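Local coordinates for B-type Cna protein (Enterococcus faecium, PDB 6FWY) that is of unknown function but, as a thioester domain of an LPXTG-anchored surface protein, probably helps the bacterium attach covalently to a target through an internal thioester, at residues S181-N186 with A239-T244; S234-A239 with T267-S272; K20-I25 with W124-H129. All coordinates share one frame; numbering follows the deposited sequence.

In the fold
Interactions 1 and 2 occupy successive parts of strand 231-250 and share A239; their centres are 13 Å apart, and N240 OD1 of interaction 1 packs 4.0 Å from T267 CG2 of interaction 2. Together they show that here this long strand is paired on one edge with strand 185-191 and on the other with strand 258-277. Interaction 3 lies far away, its centre 42 Å from that of interaction 1 and 52 Å from that of interaction 2, on the opposite side of the chain's centre from the latter. It belongs to the thioester-domain part of the chain, and the H129 side chain is about 4 Å from a bound tetraethylene glycol, probably a crystallisation additive.

Interaction 1 of 3, residues S181-N186 with A239-T244; sequences SNKTGN and ANVSTT
G185 and V241 form an antiparallel non-hydrogen-bonded pair at the tight part of the contact. The lack of a side chain at G185 leaves room for N240 O, which approaches G185 CA to 3.4 Å in a CA-H...O contact. Close by, the K183 side chain lies across V241 at about a right angle, its CB 3.6 Å from V241 CB. A bend at chi2 (-66°) carries CD past S242 O, and a second at chi4 delivers K183 NZ to T243 OG1, 2.9 Å away. NZ is also gripped by P155 O and T157 OG1, and T243 OG1 also bonds N245 OD1.

N186 and N240 form the adjacent hydrogen-bonded pair, N240 N reaching N186 O over 2.7 Å and N186 N returning the bond to N240 O. Before G185, S242 N meets T184 O at 3.0 Å with a C=O...N angle of 178°. Past that bond a water takes the place of a direct one, accepting from T184 N and donating to S242 O.

The N186 and N240 side chains make the looser, more exposed side. They run side by side with amide planes 61° apart, and N186 OD1 comes only to 4.1 Å from N240 CB.

V241 packs on T157 and L216, while the backbones of A239, V241 and T243 bond to K268, E266 and T264, placing strand 231-250 between strands 185-191 and 258-277.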
# COMPACT_ATOMS: atom_id res chain seq x y z
N SER A 181 -8.08 11.36 6.91
CA SER A 181 -7.53 10.19 6.23
C SER A 181 -6.01 10.32 6.08
O SER A 181 -5.48 11.42 5.95
CB SER A 181 -8.17 10.01 4.86
OG SER A 181 -7.78 8.78 4.26
N ASN A 182 -5.34 9.17 6.08
CA ASN A 182 -3.92 9.11 5.72
C ASN A 182 -3.68 8.89 4.22
O ASN A 182 -2.55 8.72 3.81
CB ASN A 182 -3.20 8.05 6.54
CG ASN A 182 -3.63 6.64 6.19
OD1 ASN A 182 -4.72 6.42 5.66
ND2 ASN A 182 -2.78 5.67 6.51
N LYS A 183 -4.74 8.89 3.41
CA LYS A 183 -4.63 8.80 1.95
C LYS A 183 -5.34 9.99 1.30
O LYS A 183 -6.24 10.57 1.89
CB LYS A 183 -5.23 7.49 1.43
CG LYS A 183 -4.70 6.21 2.09
CD LYS A 183 -3.24 5.95 1.79
CE LYS A 183 -2.68 4.77 2.61
NZ LYS A 183 -3.41 3.49 2.35
N THR A 184 -4.93 10.33 0.09
CA THR A 184 -5.54 11.43 -0.67
C THR A 184 -6.71 10.89 -1.51
O THR A 184 -6.69 9.73 -1.98
CB THR A 184 -4.51 12.18 -1.57
OG1 THR A 184 -4.14 11.37 -2.69
CG2 THR A 184 -3.22 12.53 -0.78
N GLY A 185 -7.73 11.73 -1.67
CA GLY A 185 -8.95 11.38 -2.38
C GLY A 185 -10.12 12.22 -1.89
O GLY A 185 -9.95 13.39 -1.56
N ASN A 186 -11.32 11.63 -1.86
CA ASN A 186 -12.53 12.30 -1.36
C ASN A 186 -13.48 11.26 -0.80
O ASN A 186 -13.18 10.06 -0.85
CB ASN A 186 -13.22 13.15 -2.46
CG ASN A 186 -13.63 12.34 -3.67
OD1 ASN A 186 -14.04 11.19 -3.58
ND2 ASN A 186 -13.54 12.96 -4.83
N ALA A 239 -15.05 6.82 1.69
CA ALA A 239 -13.85 7.41 1.10
C ALA A 239 -13.47 6.67 -0.18
O ALA A 239 -13.67 5.46 -0.30
CB ALA A 239 -12.70 7.43 2.08
N ASN A 240 -12.96 7.42 -1.14
CA ASN A 240 -12.42 6.86 -2.36
C ASN A 240 -11.03 7.46 -2.48
O ASN A 240 -10.89 8.67 -2.72
CB ASN A 240 -13.27 7.20 -3.57
CG ASN A 240 -12.85 6.41 -4.81
OD1 ASN A 240 -12.01 5.50 -4.74
ND2 ASN A 240 -13.42 6.75 -5.94
N VAL A 241 -10.03 6.62 -2.26
CA VAL A 241 -8.66 7.07 -2.10
C VAL A 241 -7.71 6.39 -3.06
O VAL A 241 -8.02 5.38 -3.67
CB VAL A 241 -8.15 6.86 -0.65
CG1 VAL A 241 -9.07 7.57 0.33
CG2 VAL A 241 -8.00 5.38 -0.30
N SER A 242 -6.55 7.00 -3.18
CA SER A 242 -5.44 6.45 -3.90
C SER A 242 -4.59 5.72 -2.86
O SER A 242 -4.39 6.24 -1.76
CB SER A 242 -4.65 7.60 -4.51
OG SER A 242 -3.68 7.10 -5.38
N THR A 243 -4.14 4.51 -3.18
CA THR A 243 -3.30 3.73 -2.27
C THR A 243 -2.26 2.95 -3.08
O THR A 243 -2.55 2.46 -4.17
CB THR A 243 -4.17 2.79 -1.38
OG1 THR A 243 -3.39 2.27 -0.29
CG2 THR A 243 -4.81 1.60 -2.18
N THR A 244 -1.04 2.88 -2.56
CA THR A 244 0.07 2.14 -3.19
C THR A 244 0.40 0.91 -2.33
O THR A 244 0.97 1.04 -1.24
CB THR A 244 1.27 3.07 -3.46
OG1 THR A 244 0.85 4.15 -4.32
CG2 THR A 244 2.42 2.36 -4.16
O HOH W 1 -3.03 8.47 -1.46

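Interaction 2 of 3, residues S234-A239 with T267-S272; sequences SFKGTA and TKDSKS
F235 O receives a CA-H...O contact from S272 CA at 3.5 Å. The F235 CB points away from 267-272, and its ring meets Y177 edge-to-face and touches F220 and I222. The K236 chain, extended beyond CG, runs obliquely across D269, K236 CD lying 3.6 Å from D269 OD2. This brings K236 NZ into a salt bridge with D269 OD2 at 2.9 Å, from above the carboxylate plane, 41° out of it. Between K236 and G237 the register slips by one residue: the CA nearest K236 is that of S272, the one nearest G237 that of S270, and K271 is passed over. G237 N donates nearly straight to S270 OG over 2.9 Å, and G237 O accepts from S270 N. The same hydroxyl donates to K271 O, S270 OG lying 2.7 Å from it, which fixes its orientation. T238 OG1 donates to D269 OD1 at 2.8 Å, also from above the plane, so each carboxylate oxygen has its own donor. A239 closes the contact with a reciprocal pair, A239 N to K268 O at 2.8 Å and K268 N to A239 O at 3.1 Å. Strands 231-250 and 258-277 thus form an antiparallel beta hairpin, interrupted locally around K271 and paired again at F235 with L273.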
# COMPACT_ATOMS: atom_id res chain seq x y z
N SER A 234 -29.51 10.01 9.89
CA SER A 234 -28.28 9.23 9.98
C SER A 234 -27.59 9.12 8.63
O SER A 234 -28.24 9.11 7.60
CB SER A 234 -28.54 7.85 10.61
OG SER A 234 -29.37 7.06 9.79
N PHE A 235 -26.27 9.06 8.64
CA PHE A 235 -25.48 8.92 7.41
C PHE A 235 -24.11 8.29 7.66
O PHE A 235 -23.70 8.11 8.81
CB PHE A 235 -25.32 10.28 6.71
CG PHE A 235 -24.43 11.26 7.43
CD1 PHE A 235 -24.92 12.04 8.46
CD2 PHE A 235 -23.10 11.41 7.06
CE1 PHE A 235 -24.10 12.95 9.13
CE2 PHE A 235 -22.27 12.31 7.71
CZ PHE A 235 -22.76 13.08 8.75
N LYS A 236 -23.44 7.95 6.57
CA LYS A 236 -22.03 7.56 6.58
C LYS A 236 -21.34 8.17 5.37
O LYS A 236 -22.00 8.66 4.44
CB LYS A 236 -21.87 6.03 6.52
CG LYS A 236 -22.49 5.38 5.31
CD LYS A 236 -22.00 4.00 4.99
CE LYS A 236 -22.57 3.56 3.65
NZ LYS A 236 -22.34 2.10 3.40
N GLY A 237 -20.02 8.12 5.38
CA GLY A 237 -19.19 8.49 4.25
C GLY A 237 -18.51 7.26 3.71
O GLY A 237 -18.24 6.33 4.47
N THR A 238 -18.23 7.26 2.41
CA THR A 238 -17.40 6.23 1.78
C THR A 238 -16.24 6.94 1.11
O THR A 238 -16.42 7.59 0.08
CB THR A 238 -18.18 5.40 0.73
OG1 THR A 238 -19.30 4.74 1.35
CG2 THR A 238 -17.28 4.35 0.09
N ALA A 239 -15.05 6.82 1.69
CA ALA A 239 -13.85 7.41 1.10
C ALA A 239 -13.47 6.67 -0.18
O ALA A 239 -13.67 5.46 -0.30
CB ALA A 239 -12.70 7.43 2.08
N THR A 267 -11.95 1.91 -1.71
CA THR A 267 -13.13 2.47 -1.05
C THR A 267 -13.21 1.97 0.41
O THR A 267 -12.92 0.81 0.68
CB THR A 267 -14.44 2.11 -1.76
OG1 THR A 267 -14.53 0.69 -1.90
CG2 THR A 267 -14.54 2.77 -3.13
N LYS A 268 -13.61 2.85 1.32
CA LYS A 268 -13.70 2.52 2.72
C LYS A 268 -14.71 3.39 3.46
O LYS A 268 -14.67 4.61 3.33
CB LYS A 268 -12.34 2.65 3.40
CG LYS A 268 -12.31 2.09 4.84
CD LYS A 268 -10.88 1.84 5.28
CE LYS A 268 -10.84 1.37 6.72
NZ LYS A 268 -9.58 0.57 6.87
N ASP A 269 -15.59 2.75 4.23
CA ASP A 269 -16.64 3.43 4.98
C ASP A 269 -16.17 4.04 6.29
O ASP A 269 -15.31 3.48 6.98
CB ASP A 269 -17.78 2.46 5.32
CG ASP A 269 -18.66 2.14 4.14
OD1 ASP A 269 -18.42 2.67 3.05
OD2 ASP A 269 -19.63 1.36 4.30
N SER A 270 -16.77 5.18 6.64
CA SER A 270 -16.71 5.74 7.98
C SER A 270 -17.65 4.94 8.88
O SER A 270 -18.38 4.09 8.41
CB SER A 270 -17.19 7.20 7.95
OG SER A 270 -18.60 7.27 7.75
N LYS A 271 -17.68 5.30 10.15
CA LYS A 271 -18.78 4.90 11.01
C LYS A 271 -20.11 5.60 10.65
O LYS A 271 -20.14 6.57 9.89
CB LYS A 271 -18.45 5.21 12.47
CG LYS A 271 -17.21 4.49 12.98
CD LYS A 271 -16.57 5.25 14.13
CE LYS A 271 -15.28 4.55 14.57
NZ LYS A 271 -15.11 4.73 16.03
N SER A 272 -21.19 5.09 11.22
CA SER A 272 -22.50 5.70 11.12
C SER A 272 -22.60 6.89 12.07
O SER A 272 -22.22 6.80 13.23
CB SER A 272 -23.58 4.67 11.47
OG SER A 272 -24.88 5.23 11.30

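Interaction 3 of 3, residues K20-I25 with W124-H129; sequences KTDGYI and WSHPNH
W124 and I25 touch where the loop leaving strand 11-21, with the ST turn begun by T21, meets a type I beta turn, H126 to H129. This contact belongs to the thioester-domain part of the chain: the turn leads into helix 131-150, and Y24 packs on E101 and V137 of helices 99-113 and 131-150. The W124 ring comes alongside I25, W124 CE3 3.5 Å from I25 CG2, and makes a cation-pi contact with K138. S125 contributes mainly backbone, S125 O lying 3.8 Å from I25 CA, while its hydroxyl bonds R26.

H126 CB points toward 20-25, and CG is anti to the backbone N (chi1 -169°). G23 O stands 3.1 Å above the H126 ring plane, over its centre. In that plane, H126 ND1 makes only a weak hydrogen bond to I25 O, at 3.5 Å.

N128 ND2 reaches D22 OD2 at 2.7 Å in its own amide plane, with an almost straight N-H...O. H129 takes the other oxygen, so each oxygen of the D22 carboxylate has a donor from the turn. Y24 lies obliquely over one H129 face, Y24 CE2 3.4 Å from H129 ND1. The H129 and D22 side chains meet tip to tip, ring and carboxylate planes 86° apart, and H129 NE2 donates to the syn side of D22 OD1 at 2.7 Å, N-H...O angle 165°.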
# COMPACT_ATOMS: atom_id res chain seq x y z
N LYS A 20 22.69 -6.24 -12.93
CA LYS A 20 22.67 -7.67 -12.59
C LYS A 20 23.88 -8.03 -11.75
O LYS A 20 24.90 -7.33 -11.77
CB LYS A 20 22.61 -8.61 -13.79
CG LYS A 20 21.59 -8.30 -14.83
CD LYS A 20 21.78 -9.15 -16.08
CE LYS A 20 20.67 -8.77 -17.06
NZ LYS A 20 20.66 -9.69 -18.24
N THR A 21 23.73 -9.14 -11.05
CA THR A 21 24.78 -9.65 -10.18
C THR A 21 24.72 -11.18 -10.13
O THR A 21 23.66 -11.78 -10.23
CB THR A 21 24.69 -9.08 -8.76
OG1 THR A 21 25.75 -9.60 -7.95
CG2 THR A 21 23.37 -9.42 -8.09
N ASP A 22 25.89 -11.78 -9.91
CA ASP A 22 25.99 -13.21 -9.61
C ASP A 22 25.67 -13.52 -8.14
O ASP A 22 25.64 -14.71 -7.74
CB ASP A 22 27.38 -13.74 -10.03
CG ASP A 22 28.54 -12.95 -9.46
OD1 ASP A 22 28.34 -12.05 -8.61
OD2 ASP A 22 29.68 -13.20 -9.89
N GLY A 23 25.47 -12.48 -7.32
CA GLY A 23 25.06 -12.66 -5.93
C GLY A 23 26.23 -12.50 -5.00
O GLY A 23 27.37 -12.75 -5.38
N TYR A 24 25.93 -12.04 -3.78
CA TYR A 24 26.92 -11.86 -2.72
C TYR A 24 26.90 -12.97 -1.66
O TYR A 24 27.67 -12.93 -0.71
CB TYR A 24 26.64 -10.53 -2.03
CG TYR A 24 26.86 -9.37 -2.94
CD1 TYR A 24 25.84 -8.91 -3.75
CD2 TYR A 24 28.10 -8.73 -3.00
CE1 TYR A 24 26.05 -7.85 -4.62
CE2 TYR A 24 28.30 -7.66 -3.84
CZ TYR A 24 27.27 -7.22 -4.63
OH TYR A 24 27.50 -6.17 -5.47
N ILE A 25 25.99 -13.92 -1.85
CA ILE A 25 25.76 -15.05 -0.96
C ILE A 25 25.49 -16.27 -1.82
O ILE A 25 25.31 -16.17 -3.02
CB ILE A 25 24.57 -14.80 0.02
CG1 ILE A 25 23.23 -14.62 -0.70
CG2 ILE A 25 24.84 -13.58 0.91
CD1 ILE A 25 22.44 -15.88 -0.97
N TRP A 124 27.02 -17.12 3.82
CA TRP A 124 27.39 -15.70 3.79
C TRP A 124 28.77 -15.49 3.20
O TRP A 124 29.66 -14.96 3.86
CB TRP A 124 27.27 -15.08 5.18
CG TRP A 124 25.86 -15.09 5.66
CD1 TRP A 124 25.29 -15.98 6.53
CD2 TRP A 124 24.80 -14.20 5.24
NE1 TRP A 124 23.96 -15.68 6.69
CE2 TRP A 124 23.63 -14.60 5.91
CE3 TRP A 124 24.75 -13.10 4.37
CZ2 TRP A 124 22.42 -13.95 5.75
CZ3 TRP A 124 23.54 -12.45 4.19
CH2 TRP A 124 22.38 -12.87 4.88
N SER A 125 28.92 -15.92 1.96
CA SER A 125 30.18 -15.78 1.22
C SER A 125 29.94 -16.18 -0.22
O SER A 125 29.03 -16.96 -0.52
CB SER A 125 31.31 -16.66 1.83
OG SER A 125 31.00 -18.04 1.68
N HIS A 126 30.75 -15.62 -1.11
CA HIS A 126 30.67 -15.87 -2.55
C HIS A 126 32.09 -15.70 -3.15
O HIS A 126 32.78 -14.73 -2.82
CB HIS A 126 29.69 -14.89 -3.19
CG HIS A 126 29.34 -15.22 -4.61
ND1 HIS A 126 28.14 -15.78 -4.97
CD2 HIS A 126 30.05 -15.09 -5.76
CE1 HIS A 126 28.13 -15.98 -6.28
NE2 HIS A 126 29.28 -15.59 -6.77
N PRO A 127 32.52 -16.63 -4.04
CA PRO A 127 33.91 -16.58 -4.58
C PRO A 127 34.33 -15.33 -5.37
O PRO A 127 35.53 -15.08 -5.52
CB PRO A 127 33.99 -17.82 -5.48
CG PRO A 127 32.58 -18.23 -5.73
CD PRO A 127 31.78 -17.81 -4.53
N ASN A 128 33.37 -14.54 -5.84
CA ASN A 128 33.59 -13.34 -6.68
C ASN A 128 33.44 -12.02 -5.91
O ASN A 128 33.53 -10.95 -6.51
CB ASN A 128 32.62 -13.32 -7.88
CG ASN A 128 32.89 -14.44 -8.87
OD1 ASN A 128 33.93 -15.10 -8.80
ND2 ASN A 128 31.95 -14.66 -9.79
N HIS A 129 33.17 -12.08 -4.60
CA HIS A 129 33.01 -10.88 -3.79
C HIS A 129 33.75 -11.02 -2.47
O HIS A 129 33.88 -12.13 -1.92
CB HIS A 129 31.53 -10.57 -3.56
CG HIS A 129 30.74 -10.42 -4.83
ND1 HIS A 129 30.72 -9.26 -5.57
CD2 HIS A 129 30.00 -11.32 -5.52
CE1 HIS A 129 29.97 -9.45 -6.65
NE2 HIS A 129 29.53 -10.69 -6.64